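Local coordinates for protein STE5 (PDB 3FZE), which provides a minimal scaffold domain that cocatalyses phosphorylation of the MAP kinase Fus3 by Ste7 in the mating pheromone response of yeast, at residues Leu20-Gln25 with Gly112-Ser117; Leu24-Thr29 with Phe56-Arg61; Thr91-Ile96 with Leu128-Arg133. One frame throughout, in Å; residues are numbered along the deposited sequence. Where two conformers were deposited one is given.

How the contacts relate
Contacts 1 and 2 lie side by side in one mixed sheet: strand 19-26 pairs with strand 111-117 in contact 1 and with strand 55-60 in contact 2, so that Leu24 and Gln25 serve both. Their centres are about 10 Å apart. Contact 3 lies about 11 Å from the centre of contact 1 and 13 Å from that of contact 2, and joins the start of helix 95-102 to the loop after strand 111-117. Along the chain contact 2 closes before contact 3 opens, while contacts 1 and 3 interleave. Phe93 and Tyr132 of contact 3 pack on Ile23, and Phe93 also on Val59, tying peripheral segments to the core of this vWA-like domain.

Contact 1 of 3, residues Leu20-Gln25 with Gly112-Ser117; sequences LAIILQ and GIVAVS
Gln25 and Ser117 meet because both carry the gamma atom anti to the backbone N: CG of Gln25 (chi1 174°) and OG of Ser117 (chi1 176°) run out on the same face of the sheet, and the glutamine, extended beyond CG, lays its amide beside the hydroxyl. The two strands are parallel neighbours in the central sheet of the vWA-like alpha/beta/alpha fold. Five backbone hydrogen bonds join them in unbroken register, from Ala21 N to Gly112 O (2.9 Å) through to Gln25 N to Val116 O (2.8 Å).

On the face bearing Leu20, Ile22 and Leu24, aliphatic groups stand in matched pairs. Leu24 lies alongside Val116, both pointing the same way, with CD2 of the leucine 3.8 Å from CB of the valine; Trp170 of helix 170-180 packs on both. Ile22, in the conformer modelled here, one of two, repeats this pattern with Val114 through its CD1. At the start of the strands CD2 of Leu20 comes down over Gly112, 3.7 Å from its CA, in the space that a side chain there would take.

The other face is built differently: Ile23 CD1 slants across to Ile113 CG2 (3.7 Å), while Ile113 CD1 touches Ala21 CB at the same separation. All of this is buried, and so is the polar end of Gln25. Its OE1 takes a second hydrogen bond from Ile127 N. Ser117 OG donates to Gln25 OE1 across 2.7 Å, tilted 35° from the plane of the amide carbonyl.

Contact 2 of 3, residues Leu24-Thr29 with Phe56-Arg61; sequences LQIDFT and FCFVDR
Leu24 and Phe58 stand side by side on neighbouring parallel strands, the two strands of a beta-alpha-beta unit whose connecting helix 35-50 covers this face through Val40 and Leu44. The apolar contact centres on one ring atom. CE1 of Phe58 lies 3.7 Å from CD1 of Leu24 and 4.0 Å from CD1 of Ile26, so that two aliphatic tips on alternate residues of one strand converge on a single corner of the ring.

Backbone hydrogen bonds run from Leu24 N to Cys57 O, from Val59 N to Leu24 O and from Ile26 N to Val59 O. Beyond them the strands part and a water takes over, donating to Ile26 O at 2.7 Å and accepting from Arg61 N at 2.9 Å.

A side-chain amide adds a further link. NE2 of Gln25 donates to Asp60 O (2.9 Å), the acceptor lying in the plane of the amide and the bond nearly straight at 173°. With its OE1 bound to Ser117 OG, the glutamine ties three strands together.

Charge and turn meet at Asp27. Its OD1 accepts from Thr29 N, forming an Asx turn, and from Thr29 OG1 on the syn side. Arg61 runs extended from CG to NE across the carboxylate, giving a salt bridge whose hydrogen bonds are weak, with the guanidinium and carboxylate planes 82° apart. An alanine in place of Asp27 would probably leave the arginine without its counter-charge here, and Thr29 N and OG1 without the acceptor that closes the Asx turn. NH1 of Arg61 stands 3.3 Å from Asp27 OD1 and 3.5 Å from OD2, the latter in the plane of the guanidinium.

Contact 3 of 3, residues Thr91-Ile96 with Leu128-Arg133; sequences TQFSPI and LFQDYR
One face of the Tyr132 ring is covered by Pro95, whose CG sits over the centre of the ring, 3.6 Å from the centroid and 7° off the normal: a CH-pi contact. The Phe93 ring is met instead at its edge, where the amide of Gln130 arrives nearly coplanar with it (29° between the planes) and NE2 lies in the ring plane, 3.9 Å from Phe93 CD2. The two aromatic side chains cross at about a right angle, with Tyr132 OH 4.0 Å from Phe93 CE2.

Gln130 reaches the ring on a chain extended beyond CG, and its CB packs against CD of Pro95 at 3.7 Å. NE2 is hydrogen-bonded to Asn63 OD1, which holds the amide in place. OE1, buried between Phe93 and Pro95, has no hydrogen-bonding partner in the model, and its very short approach to the ring is doubtful. CG of Pro95 also lies 3.0 Å from Asp131 O, so the proline touches both the loop backbone and the tyrosine ring.

Pro95 opens helix 95-102, and Ser94 is its N-cap: with chi1 at 67°, OG turns to accept from Trp97 N. In this vWA-like fold the contact therefore joins a helix start to the loop between strands 111-117 and 145-150. Tyr132 extends the link inward, packing on Ile113 and Ala115 and bonding through OH to Ile127 O. OD1 of Asp131 reaches the helix start through a water, and its negative charge would probably be favourable there. This water accepts from Ile96 N at 3.0 Å and donates to Asp131 OD1 at 2.7 Å.

Contact 1 of 3, residues Leu20-Gln25 with Gly112-Ser117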
ATOM      1  N   LEU A  20       3.264   9.960  -0.919  1.00 15.05           N
ATOM      2  CA  LEU A  20       2.620   8.780  -0.372  1.00 15.51           C
ATOM      3  C   LEU A  20       3.646   7.716  -0.055  1.00 18.54           C
ATOM      4  O   LEU A  20       4.681   7.611  -0.727  1.00 14.77           O
ATOM      5  CB  LEU A  20       1.650   8.169  -1.381  1.00 17.22           C
ATOM      6  CG  LEU A  20       0.494   9.032  -1.861  1.00 15.76           C
ATOM      7  CD1 LEU A  20      -0.309   8.270  -2.903  1.00 19.97           C
ATOM      8  CD2 LEU A  20      -0.385   9.434  -0.692  1.00 18.26           C
ATOM      9  N   ALA A  21       3.328   6.913   0.952  1.00 17.77           N
ATOM     10  CA  ALA A  21       4.014   5.652   1.206  1.00 16.36           C
ATOM     11  C   ALA A  21       2.985   4.552   1.030  1.00 13.30           C
ATOM     12  O   ALA A  21       1.964   4.540   1.718  1.00 16.29           O
ATOM     13  CB  ALA A  21       4.563   5.625   2.619  1.00 18.79           C
ATOM     14  N   ILE A  22       3.257   3.644   0.096  0.50 12.70           N
ATOM     15  CA  ILE A  22       2.351   2.546  -0.215  0.50 14.38           C
ATOM     16  C   ILE A  22       2.855   1.259   0.427  0.50 13.69           C
ATOM     17  O   ILE A  22       3.929   0.773   0.084  0.50 15.34           O
ATOM     18  CB  ILE A  22       2.244   2.323  -1.750  0.50 16.05           C
ATOM     19  CG1 ILE A  22       2.061   3.654  -2.492  0.50 15.41           C
ATOM     20  CG2 ILE A  22       1.111   1.366  -2.066  0.50 19.17           C
ATOM     21  CD1 ILE A  22       0.694   4.307  -2.283  0.50 14.34           C
ATOM     22  N   ILE A  23       2.083   0.705   1.355  1.00 14.79           N
ATOM     23  CA  ILE A  23       2.479  -0.535   2.018  1.00 16.88           C
ATOM     24  C   ILE A  23       1.533  -1.646   1.571  1.00 13.22           C
ATOM     25  O   ILE A  23       0.332  -1.574   1.804  1.00 15.05           O
ATOM     26  CB  ILE A  23       2.474  -0.375   3.555  1.00 18.93           C
ATOM     27  CG1 ILE A  23       3.263   0.880   3.944  1.00 18.58           C
ATOM     28  CG2 ILE A  23       3.074  -1.602   4.206  1.00 18.45           C
ATOM     29  CD1 ILE A  23       2.714   1.637   5.149  1.00 23.51           C
ATOM     30  N   LEU A  24       2.086  -2.646   0.892  1.00 11.39           N
ATOM     31  CA  LEU A  24       1.307  -3.721   0.287  1.00 11.94           C
ATOM     32  C   LEU A  24       1.716  -5.066   0.865  1.00 13.11           C
ATOM     33  O   LEU A  24       2.871  -5.473   0.763  1.00 15.76           O
ATOM     34  CB  LEU A  24       1.488  -3.736  -1.239  1.00 13.69           C
ATOM     35  CG  LEU A  24       1.157  -2.441  -1.985  1.00 11.11           C
ATOM     36  CD1 LEU A  24       1.347  -2.669  -3.482  1.00 17.62           C
ATOM     37  CD2 LEU A  24      -0.259  -1.957  -1.694  1.00 15.21           C
ATOM     38  N   GLN A  25       0.767  -5.739   1.506  1.00 14.44           N
ATOM     39  CA  GLN A  25       1.020  -7.060   2.042  1.00 15.99           C
ATOM     40  C   GLN A  25       0.324  -8.065   1.148  1.00 17.84           C
ATOM     41  O   GLN A  25      -0.902  -8.022   0.995  1.00 17.78           O
ATOM     42  CB  GLN A  25       0.479  -7.143   3.456  1.00 16.92           C
ATOM     43  CG  GLN A  25       0.575  -8.524   4.040  1.00 16.25           C
ATOM     44  CD  GLN A  25       0.242  -8.525   5.513  1.00 17.86           C
ATOM     45  OE1 GLN A  25      -0.701  -7.863   5.940  1.00 18.02           O
ATOM     46  NE2 GLN A  25       1.024  -9.255   6.304  1.00 16.21           N
ATOM     47  N   GLY A 112       0.896  10.821   2.991  1.00 25.27           N
ATOM     48  CA  GLY A 112      -0.255   9.937   2.985  1.00 22.64           C
ATOM     49  C   GLY A 112       0.198   8.491   3.066  1.00 22.77           C
ATOM     50  O   GLY A 112       1.097   8.078   2.341  1.00 24.79           O
ATOM     51  N   ILE A 113      -0.419   7.729   3.962  1.00 22.06           N
ATOM     52  CA  ILE A 113      -0.075   6.330   4.151  1.00 19.84           C
ATOM     53  C   ILE A 113      -1.196   5.446   3.643  1.00 19.52           C
ATOM     54  O   ILE A 113      -2.348   5.600   4.044  1.00 26.24           O
ATOM     55  CB  ILE A 113       0.187   6.002   5.634  1.00 23.42           C
ATOM     56  CG1 ILE A 113       1.282   6.904   6.189  1.00 23.84           C
ATOM     57  CG2 ILE A 113       0.548   4.527   5.799  1.00 25.23           C
ATOM     58  CD1 ILE A 113       2.592   6.728   5.508  1.00 25.44           C
ATOM     59  N   VAL A 114      -0.849   4.514   2.760  1.00 15.87           N
ATOM     60  CA  VAL A 114      -1.846   3.633   2.178  1.00 16.73           C
ATOM     61  C   VAL A 114      -1.412   2.201   2.459  1.00 16.27           C
ATOM     62  O   VAL A 114      -0.414   1.735   1.920  1.00 19.45           O
ATOM     63  CB  VAL A 114      -1.984   3.857   0.661  1.00 17.70           C
ATOM     64  CG1 VAL A 114      -3.044   2.935   0.077  1.00 22.96           C
ATOM     65  CG2 VAL A 114      -2.329   5.321   0.372  1.00 18.12           C
ATOM     66  N   ALA A 115      -2.150   1.519   3.324  1.00 17.44           N
ATOM     67  CA  ALA A 115      -1.821   0.148   3.696  1.00 16.56           C
ATOM     68  C   ALA A 115      -2.877  -0.801   3.143  1.00 13.78           C
ATOM     69  O   ALA A 115      -4.047  -0.712   3.497  1.00 19.20           O
ATOM     70  CB  ALA A 115      -1.705   0.016   5.223  1.00 17.89           C
ATOM     71  N   VAL A 116      -2.461  -1.701   2.256  1.00 19.08           N
ATOM     72  CA  VAL A 116      -3.387  -2.620   1.622  1.00 18.31           C
ATOM     73  C   VAL A 116      -2.878  -4.049   1.798  1.00 19.02           C
ATOM     74  O   VAL A 116      -1.690  -4.323   1.596  1.00 16.84           O
ATOM     75  CB  VAL A 116      -3.544  -2.320   0.117  1.00 19.98           C
ATOM     76  CG1 VAL A 116      -4.690  -3.133  -0.471  1.00 18.79           C
ATOM     77  CG2 VAL A 116      -3.769  -0.814  -0.124  1.00 20.78           C
ATOM     78  N   SER A 117      -3.769  -4.960   2.172  1.00 19.84           N
ATOM     79  CA  SER A 117      -3.376  -6.350   2.422  1.00 18.96           C
ATOM     80  C   SER A 117      -4.484  -7.303   1.979  1.00 15.85           C
ATOM     81  O   SER A 117      -5.667  -6.993   2.115  1.00 20.73           O
ATOM     82  CB  SER A 117      -3.073  -6.549   3.910  1.00 20.59           C
ATOM     83  OG  SER A 117      -2.782  -7.909   4.219  1.00 19.91           O
TER

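Contact 2 of 3, residues Leu24-Thr29 with Phe56-Arg61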
ATOM      1  N   LEU A  24       2.086  -2.646   0.892  1.00 11.39           N
ATOM      2  CA  LEU A  24       1.307  -3.721   0.287  1.00 11.94           C
ATOM      3  C   LEU A  24       1.716  -5.066   0.865  1.00 13.11           C
ATOM      4  O   LEU A  24       2.871  -5.473   0.763  1.00 15.76           O
ATOM      5  CB  LEU A  24       1.488  -3.736  -1.239  1.00 13.69           C
ATOM      6  CG  LEU A  24       1.157  -2.441  -1.985  1.00 11.11           C
ATOM      7  CD1 LEU A  24       1.347  -2.669  -3.482  1.00 17.62           C
ATOM      8  CD2 LEU A  24      -0.259  -1.957  -1.694  1.00 15.21           C
ATOM      9  N   GLN A  25       0.767  -5.739   1.506  1.00 14.44           N
ATOM     10  CA  GLN A  25       1.020  -7.060   2.042  1.00 15.99           C
ATOM     11  C   GLN A  25       0.324  -8.065   1.148  1.00 17.84           C
ATOM     12  O   GLN A  25      -0.902  -8.022   0.995  1.00 17.78           O
ATOM     13  CB  GLN A  25       0.479  -7.143   3.456  1.00 16.92           C
ATOM     14  CG  GLN A  25       0.575  -8.524   4.040  1.00 16.25           C
ATOM     15  CD  GLN A  25       0.242  -8.525   5.513  1.00 17.86           C
ATOM     16  OE1 GLN A  25      -0.701  -7.863   5.940  1.00 18.02           O
ATOM     17  NE2 GLN A  25       1.024  -9.255   6.304  1.00 16.21           N
ATOM     18  N   ILE A  26       1.104  -8.945   0.528  1.00 16.29           N
ATOM     19  CA  ILE A  26       0.549  -9.886  -0.436  1.00 15.18           C
ATOM     20  C   ILE A  26       0.728 -11.355  -0.052  1.00 19.88           C
ATOM     21  O   ILE A  26       1.851 -11.833   0.156  1.00 19.78           O
ATOM     22  CB  ILE A  26       1.127  -9.663  -1.853  1.00 17.85           C
ATOM     23  CG1 ILE A  26       1.038  -8.183  -2.239  1.00 19.47           C
ATOM     24  CG2 ILE A  26       0.384 -10.535  -2.855  1.00 20.13           C
ATOM     25  CD1 ILE A  26       1.702  -7.832  -3.570  1.00 22.12           C
ATOM     26  N   ASP A  27      -0.399 -12.047   0.065  1.00 17.49           N
ATOM     27  CA  ASP A  27      -0.437 -13.509   0.120  1.00 18.28           C
ATOM     28  C   ASP A  27      -0.600 -13.964  -1.324  1.00 19.26           C
ATOM     29  O   ASP A  27      -1.661 -13.793  -1.928  1.00 22.73           O
ATOM     30  CB  ASP A  27      -1.620 -13.975   0.977  1.00 20.89           C
ATOM     31  CG  ASP A  27      -1.753 -15.486   1.029  1.00 26.74           C
ATOM     32  OD1 ASP A  27      -1.189 -16.164   0.147  1.00 26.97           O
ATOM     33  OD2 ASP A  27      -2.434 -16.001   1.948  1.00 30.21           O
ATOM     34  N   PHE A  28       0.470 -14.504  -1.888  1.00 21.94           N
ATOM     35  CA  PHE A  28       0.496 -14.837  -3.305  1.00 26.42           C
ATOM     36  C   PHE A  28      -0.389 -16.027  -3.655  1.00 26.91           C
ATOM     37  O   PHE A  28      -0.815 -16.174  -4.802  1.00 31.46           O
ATOM     38  CB  PHE A  28       1.932 -15.094  -3.759  1.00 22.84           C
ATOM     39  CG  PHE A  28       2.813 -13.894  -3.662  1.00 24.35           C
ATOM     40  CD1 PHE A  28       2.859 -12.970  -4.697  1.00 28.99           C
ATOM     41  CD2 PHE A  28       3.590 -13.677  -2.537  1.00 26.81           C
ATOM     42  CE1 PHE A  28       3.672 -11.865  -4.615  1.00 28.53           C
ATOM     43  CE2 PHE A  28       4.399 -12.567  -2.447  1.00 23.48           C
ATOM     44  CZ  PHE A  28       4.439 -11.663  -3.488  1.00 27.59           C
ATOM     45  N   THR A  29      -0.669 -16.865  -2.665  1.00 26.56           N
ATOM     46  CA  THR A  29      -1.473 -18.066  -2.888  1.00 34.54           C
ATOM     47  C   THR A  29      -2.946 -17.733  -3.129  1.00 36.02           C
ATOM     48  O   THR A  29      -3.687 -18.539  -3.694  1.00 39.46           O
ATOM     49  CB  THR A  29      -1.354 -19.062  -1.713  1.00 35.56           C
ATOM     50  OG1 THR A  29      -2.050 -18.551  -0.569  1.00 35.11           O
ATOM     51  CG2 THR A  29       0.109 -19.311  -1.355  1.00 33.93           C
ATOM     52  N   PHE A  56       7.465   2.867  -1.023  1.00 15.17           N
ATOM     53  CA  PHE A  56       6.689   1.642  -0.949  1.00 13.10           C
ATOM     54  C   PHE A  56       7.319   0.692   0.054  1.00 15.98           C
ATOM     55  O   PHE A  56       8.479   0.840   0.437  1.00 13.89           O
ATOM     56  CB  PHE A  56       6.636   0.936  -2.303  1.00 11.37           C
ATOM     57  CG  PHE A  56       7.913   0.226  -2.664  1.00 11.00           C
ATOM     58  CD1 PHE A  56       8.050  -1.136  -2.430  1.00 10.73           C
ATOM     59  CD2 PHE A  56       8.987   0.928  -3.188  1.00 14.69           C
ATOM     60  CE1 PHE A  56       9.237  -1.797  -2.741  1.00 14.56           C
ATOM     61  CE2 PHE A  56      10.180   0.285  -3.502  1.00 14.84           C
ATOM     62  CZ  PHE A  56      10.303  -1.078  -3.275  1.00 15.89           C
ATOM     63  N   CYS A  57       6.531  -0.285   0.465  1.00 12.32           N
ATOM     64  CA  CYS A  57       7.032  -1.404   1.235  1.00 14.62           C
ATOM     65  C   CYS A  57       6.160  -2.609   0.920  1.00 13.59           C
ATOM     66  O   CYS A  57       4.943  -2.517   0.974  1.00 14.70           O
ATOM     67  CB  CYS A  57       6.969  -1.081   2.724  1.00 12.05           C
ATOM     68  SG  CYS A  57       7.664  -2.379   3.772  1.00 16.58           S
ATOM     69  N   PHE A  58       6.797  -3.720   0.559  1.00 13.46           N
ATOM     70  CA  PHE A  58       6.110  -4.986   0.338  1.00 13.87           C
ATOM     71  C   PHE A  58       6.324  -5.896   1.539  1.00 14.69           C
ATOM     72  O   PHE A  58       7.445  -6.026   2.026  1.00 13.83           O
ATOM     73  CB  PHE A  58       6.652  -5.680  -0.912  1.00 15.12           C
ATOM     74  CG  PHE A  58       6.128  -5.116  -2.198  1.00 17.57           C
ATOM     75  CD1 PHE A  58       4.829  -5.378  -2.608  1.00 22.36           C
ATOM     76  CD2 PHE A  58       6.945  -4.355  -3.012  1.00 19.58           C
ATOM     77  CE1 PHE A  58       4.344  -4.861  -3.810  1.00 20.66           C
ATOM     78  CE2 PHE A  58       6.473  -3.839  -4.217  1.00 19.18           C
ATOM     79  CZ  PHE A  58       5.170  -4.085  -4.602  1.00 20.12           C
ATOM     80  N   VAL A  59       5.245  -6.523   2.001  1.00 13.01           N
ATOM     81  CA  VAL A  59       5.275  -7.391   3.179  1.00 14.23           C
ATOM     82  C   VAL A  59       4.610  -8.714   2.841  1.00 15.42           C
ATOM     83  O   VAL A  59       3.573  -8.738   2.175  1.00 14.61           O
ATOM     84  CB  VAL A  59       4.533  -6.734   4.355  1.00 14.51           C
ATOM     85  CG1 VAL A  59       4.585  -7.623   5.609  1.00 14.25           C
ATOM     86  CG2 VAL A  59       5.123  -5.359   4.636  1.00 17.46           C
ATOM     87  N   ASP A  60       5.196  -9.822   3.283  1.00 12.81           N
ATOM     88  CA  ASP A  60       4.579 -11.124   3.026  1.00 14.10           C
ATOM     89  C   ASP A  60       3.469 -11.461   4.028  1.00 14.90           C
ATOM     90  O   ASP A  60       3.202 -10.702   4.960  1.00 15.49           O
ATOM     91  CB  ASP A  60       5.616 -12.257   2.843  1.00 15.86           C
ATOM     92  CG  ASP A  60       6.249 -12.748   4.154  1.00 18.19           C
ATOM     93  OD1 ASP A  60       5.738 -12.454   5.250  1.00 17.62           O
ATOM     94  OD2 ASP A  60       7.271 -13.462   4.061  1.00 17.71           O
ATOM     95  N   ARG A  61       2.813 -12.596   3.823  1.00 19.07           N
ATOM     96  CA  ARG A  61       1.651 -12.936   4.632  1.00 19.25           C
ATOM     97  C   ARG A  61       1.984 -13.224   6.094  1.00 19.47           C
ATOM     98  O   ARG A  61       1.092 -13.238   6.939  1.00 21.31           O
ATOM     99  CB  ARG A  61       0.875 -14.097   4.018  1.00 19.07           C
ATOM    100  CG  ARG A  61       1.623 -15.403   3.964  1.00 20.79           C
ATOM    101  CD  ARG A  61       0.793 -16.426   3.209  1.00 32.39           C
ATOM    102  NE  ARG A  61       1.405 -17.749   3.221  1.00 33.13           N
ATOM    103  CZ  ARG A  61       0.857 -18.830   2.673  1.00 47.83           C
ATOM    104  NH1 ARG A  61      -0.324 -18.749   2.071  1.00 51.12           N
ATOM    105  NH2 ARG A  61       1.486 -19.995   2.734  1.00 52.08           N
TER
HETATM  106  O   HOH W   1       3.165 -13.896   1.268  1.00 19.42           O

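Contact 3 of 3, residues Thr91-Ile96 with Leu128-Arg133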
ATOM      1  N   THR A  91      13.231  -9.901   8.592  1.00 18.49           N
ATOM      2  CA  THR A  91      12.838  -8.617   9.176  1.00 19.86           C
ATOM      3  C   THR A  91      11.323  -8.487   9.285  1.00 21.85           C
ATOM      4  O   THR A  91      10.633  -8.417   8.270  1.00 20.33           O
ATOM      5  CB  THR A  91      13.354  -7.432   8.337  1.00 22.69           C
ATOM      6  OG1 THR A  91      14.774  -7.541   8.165  1.00 27.83           O
ATOM      7  CG2 THR A  91      13.017  -6.107   9.028  1.00 24.53           C
ATOM      8  N   GLN A  92      10.815  -8.446  10.513  1.00 18.47           N
ATOM      9  CA  GLN A  92       9.386  -8.223  10.741  1.00 19.03           C
ATOM     10  C   GLN A  92       8.998  -6.770  10.483  1.00 21.81           C
ATOM     11  O   GLN A  92       9.707  -5.845  10.877  1.00 22.10           O
ATOM     12  CB  GLN A  92       8.989  -8.611  12.165  1.00 22.86           C
ATOM     13  CG  GLN A  92       8.822 -10.114  12.353  1.00 21.88           C
ATOM     14  CD  GLN A  92       7.507 -10.643  11.793  1.00 22.10           C
ATOM     15  OE1 GLN A  92       6.421 -10.338  12.313  1.00 22.07           O
ATOM     16  NE2 GLN A  92       7.597 -11.464  10.750  1.00 18.28           N
ATOM     17  N   PHE A  93       7.866  -6.575   9.819  1.00 17.20           N
ATOM     18  CA  PHE A  93       7.368  -5.234   9.555  1.00 20.81           C
ATOM     19  C   PHE A  93       6.648  -4.592  10.746  1.00 19.75           C
ATOM     20  O   PHE A  93       5.910  -5.249  11.473  1.00 20.99           O
ATOM     21  CB  PHE A  93       6.420  -5.241   8.358  1.00 16.70           C
ATOM     22  CG  PHE A  93       5.759  -3.918   8.131  1.00 17.55           C
ATOM     23  CD1 PHE A  93       6.398  -2.935   7.396  1.00 21.31           C
ATOM     24  CD2 PHE A  93       4.524  -3.639   8.698  1.00 18.51           C
ATOM     25  CE1 PHE A  93       5.802  -1.702   7.198  1.00 22.38           C
ATOM     26  CE2 PHE A  93       3.920  -2.399   8.499  1.00 21.32           C
ATOM     27  CZ  PHE A  93       4.565  -1.435   7.758  1.00 21.47           C
ATOM     28  N   SER A  94       6.853  -3.291  10.915  1.00 21.29           N
ATOM     29  CA  SER A  94       6.013  -2.476  11.786  1.00 21.36           C
ATOM     30  C   SER A  94       6.044  -1.061  11.238  1.00 20.07           C
ATOM     31  O   SER A  94       6.983  -0.687  10.528  1.00 18.15           O
ATOM     32  CB  SER A  94       6.514  -2.483  13.234  1.00 21.06           C
ATOM     33  OG  SER A  94       7.771  -1.832  13.349  1.00 21.03           O
ATOM     34  N   PRO A  95       5.009  -0.271  11.545  1.00 19.65           N
ATOM     35  CA  PRO A  95       5.035   1.116  11.073  1.00 20.55           C
ATOM     36  C   PRO A  95       6.253   1.878  11.603  1.00 20.02           C
ATOM     37  O   PRO A  95       6.889   2.598  10.833  1.00 19.78           O
ATOM     38  CB  PRO A  95       3.733   1.695  11.629  1.00 25.59           C
ATOM     39  CG  PRO A  95       2.812   0.513  11.679  1.00 29.11           C
ATOM     40  CD  PRO A  95       3.690  -0.655  12.079  1.00 23.43           C
ATOM     41  N   ILE A  96       6.583   1.719  12.885  1.00 21.82           N
ATOM     42  CA  ILE A  96       7.753   2.406  13.422  1.00 23.68           C
ATOM     43  C   ILE A  96       9.039   1.948  12.735  1.00 21.41           C
ATOM     44  O   ILE A  96       9.911   2.764  12.445  1.00 21.70           O
ATOM     45  CB  ILE A  96       7.889   2.265  14.962  1.00 31.38           C
ATOM     46  CG1 ILE A  96       9.051   3.128  15.463  1.00 35.33           C
ATOM     47  CG2 ILE A  96       8.110   0.822  15.365  1.00 31.04           C
ATOM     48  CD1 ILE A  96       8.957   4.571  15.033  1.00 35.02           C
ATOM     49  N   LEU A 128      -2.707  -4.623   8.786  1.00 20.40           N
ATOM     50  CA  LEU A 128      -3.883  -3.791   9.017  1.00 22.17           C
ATOM     51  C   LEU A 128      -4.205  -3.618  10.511  1.00 21.92           C
ATOM     52  O   LEU A 128      -4.985  -2.737  10.881  1.00 26.79           O
ATOM     53  CB  LEU A 128      -5.095  -4.340   8.248  1.00 23.35           C
ATOM     54  CG  LEU A 128      -4.915  -4.569   6.743  1.00 23.05           C
ATOM     55  CD1 LEU A 128      -6.128  -5.232   6.133  1.00 23.65           C
ATOM     56  CD2 LEU A 128      -4.641  -3.248   6.038  1.00 25.18           C
ATOM     57  N   PHE A 129      -3.591  -4.433  11.364  1.00 24.22           N
ATOM     58  CA  PHE A 129      -3.810  -4.339  12.810  1.00 25.70           C
ATOM     59  C   PHE A 129      -2.784  -3.441  13.498  1.00 29.89           C
ATOM     60  O   PHE A 129      -2.857  -3.219  14.706  1.00 29.99           O
ATOM     61  CB  PHE A 129      -3.738  -5.728  13.468  1.00 25.48           C
ATOM     62  CG  PHE A 129      -4.887  -6.626  13.126  1.00 25.00           C
ATOM     63  CD1 PHE A 129      -5.910  -6.835  14.031  1.00 24.58           C
ATOM     64  CD2 PHE A 129      -4.942  -7.264  11.903  1.00 26.64           C
ATOM     65  CE1 PHE A 129      -6.969  -7.665  13.718  1.00 27.87           C
ATOM     66  CE2 PHE A 129      -6.000  -8.089  11.586  1.00 26.13           C
ATOM     67  CZ  PHE A 129      -7.014  -8.292  12.492  1.00 31.80           C
ATOM     68  N   GLN A 130      -1.815  -2.944  12.741  1.00 27.44           N
ATOM     69  CA  GLN A 130      -0.636  -2.344  13.360  1.00 26.93           C
ATOM     70  C   GLN A 130      -0.860  -0.861  13.633  1.00 31.10           C
ATOM     71  O   GLN A 130      -1.809  -0.277  13.120  1.00 33.53           O
ATOM     72  CB  GLN A 130       0.605  -2.610  12.499  1.00 28.07           C
ATOM     73  CG  GLN A 130       0.930  -4.103  12.404  1.00 30.97           C
ATOM     74  CD  GLN A 130       2.030  -4.432  11.408  1.00 35.77           C
ATOM     75  OE1 GLN A 130       2.730  -3.540  10.922  1.00 35.84           O
ATOM     76  NE2 GLN A 130       2.180  -5.725  11.086  1.00 21.49           N
ATOM     77  N   ASP A 131      -0.010  -0.261  14.461  1.00 32.90           N
ATOM     78  CA  ASP A 131      -0.222   1.132  14.841  1.00 46.26           C
ATOM     79  C   ASP A 131       0.620   2.093  14.004  1.00 40.20           C
ATOM     80  O   ASP A 131       1.852   2.105  14.082  1.00 39.06           O
ATOM     81  CB  ASP A 131      -0.035   1.356  16.351  1.00 58.98           C
ATOM     82  CG  ASP A 131       1.421   1.340  16.781  1.00 70.37           C
ATOM     83  OD1 ASP A 131       2.246   0.689  16.105  1.00 74.06           O
ATOM     84  OD2 ASP A 131       1.736   1.978  17.809  1.00 76.89           O
ATOM     85  N   TYR A 132      -0.069   2.883  13.195  1.00 29.03           N
ATOM     86  CA  TYR A 132       0.579   3.820  12.287  1.00 26.91           C
ATOM     87  C   TYR A 132       0.801   5.149  13.007  1.00 41.02           C
ATOM     88  O   TYR A 132       1.148   6.167  12.409  1.00 36.06           O
ATOM     89  CB  TYR A 132      -0.213   3.913  10.987  1.00 26.31           C
ATOM     90  CG  TYR A 132      -0.117   2.597  10.222  1.00 28.92           C
ATOM     91  CD1 TYR A 132      -0.909   1.509  10.574  1.00 30.28           C
ATOM     92  CD2 TYR A 132       0.805   2.424   9.197  1.00 25.58           C
ATOM     93  CE1 TYR A 132      -0.810   0.293   9.900  1.00 21.32           C
ATOM     94  CE2 TYR A 132       0.909   1.214   8.518  1.00 26.39           C
ATOM     95  CZ  TYR A 132       0.100   0.152   8.879  1.00 22.00           C
ATOM     96  OH  TYR A 132       0.195  -1.049   8.210  1.00 23.29           O
ATOM     97  N   ARG A 133       0.569   5.075  14.316  1.00 49.62           N
ATOM     98  CA  ARG A 133       1.093   5.979  15.334  1.00 62.47           C
ATOM     99  C   ARG A 133       2.132   6.998  14.874  1.00 56.27           C
ATOM    100  O   ARG A 133       1.884   8.200  14.874  1.00 61.01           O
ATOM    101  CB  ARG A 133       1.691   5.152  16.474  1.00 20.00           C
TER
HETATM  102  O   HOH W   2       4.683   0.726  15.031  1.00 28.31           O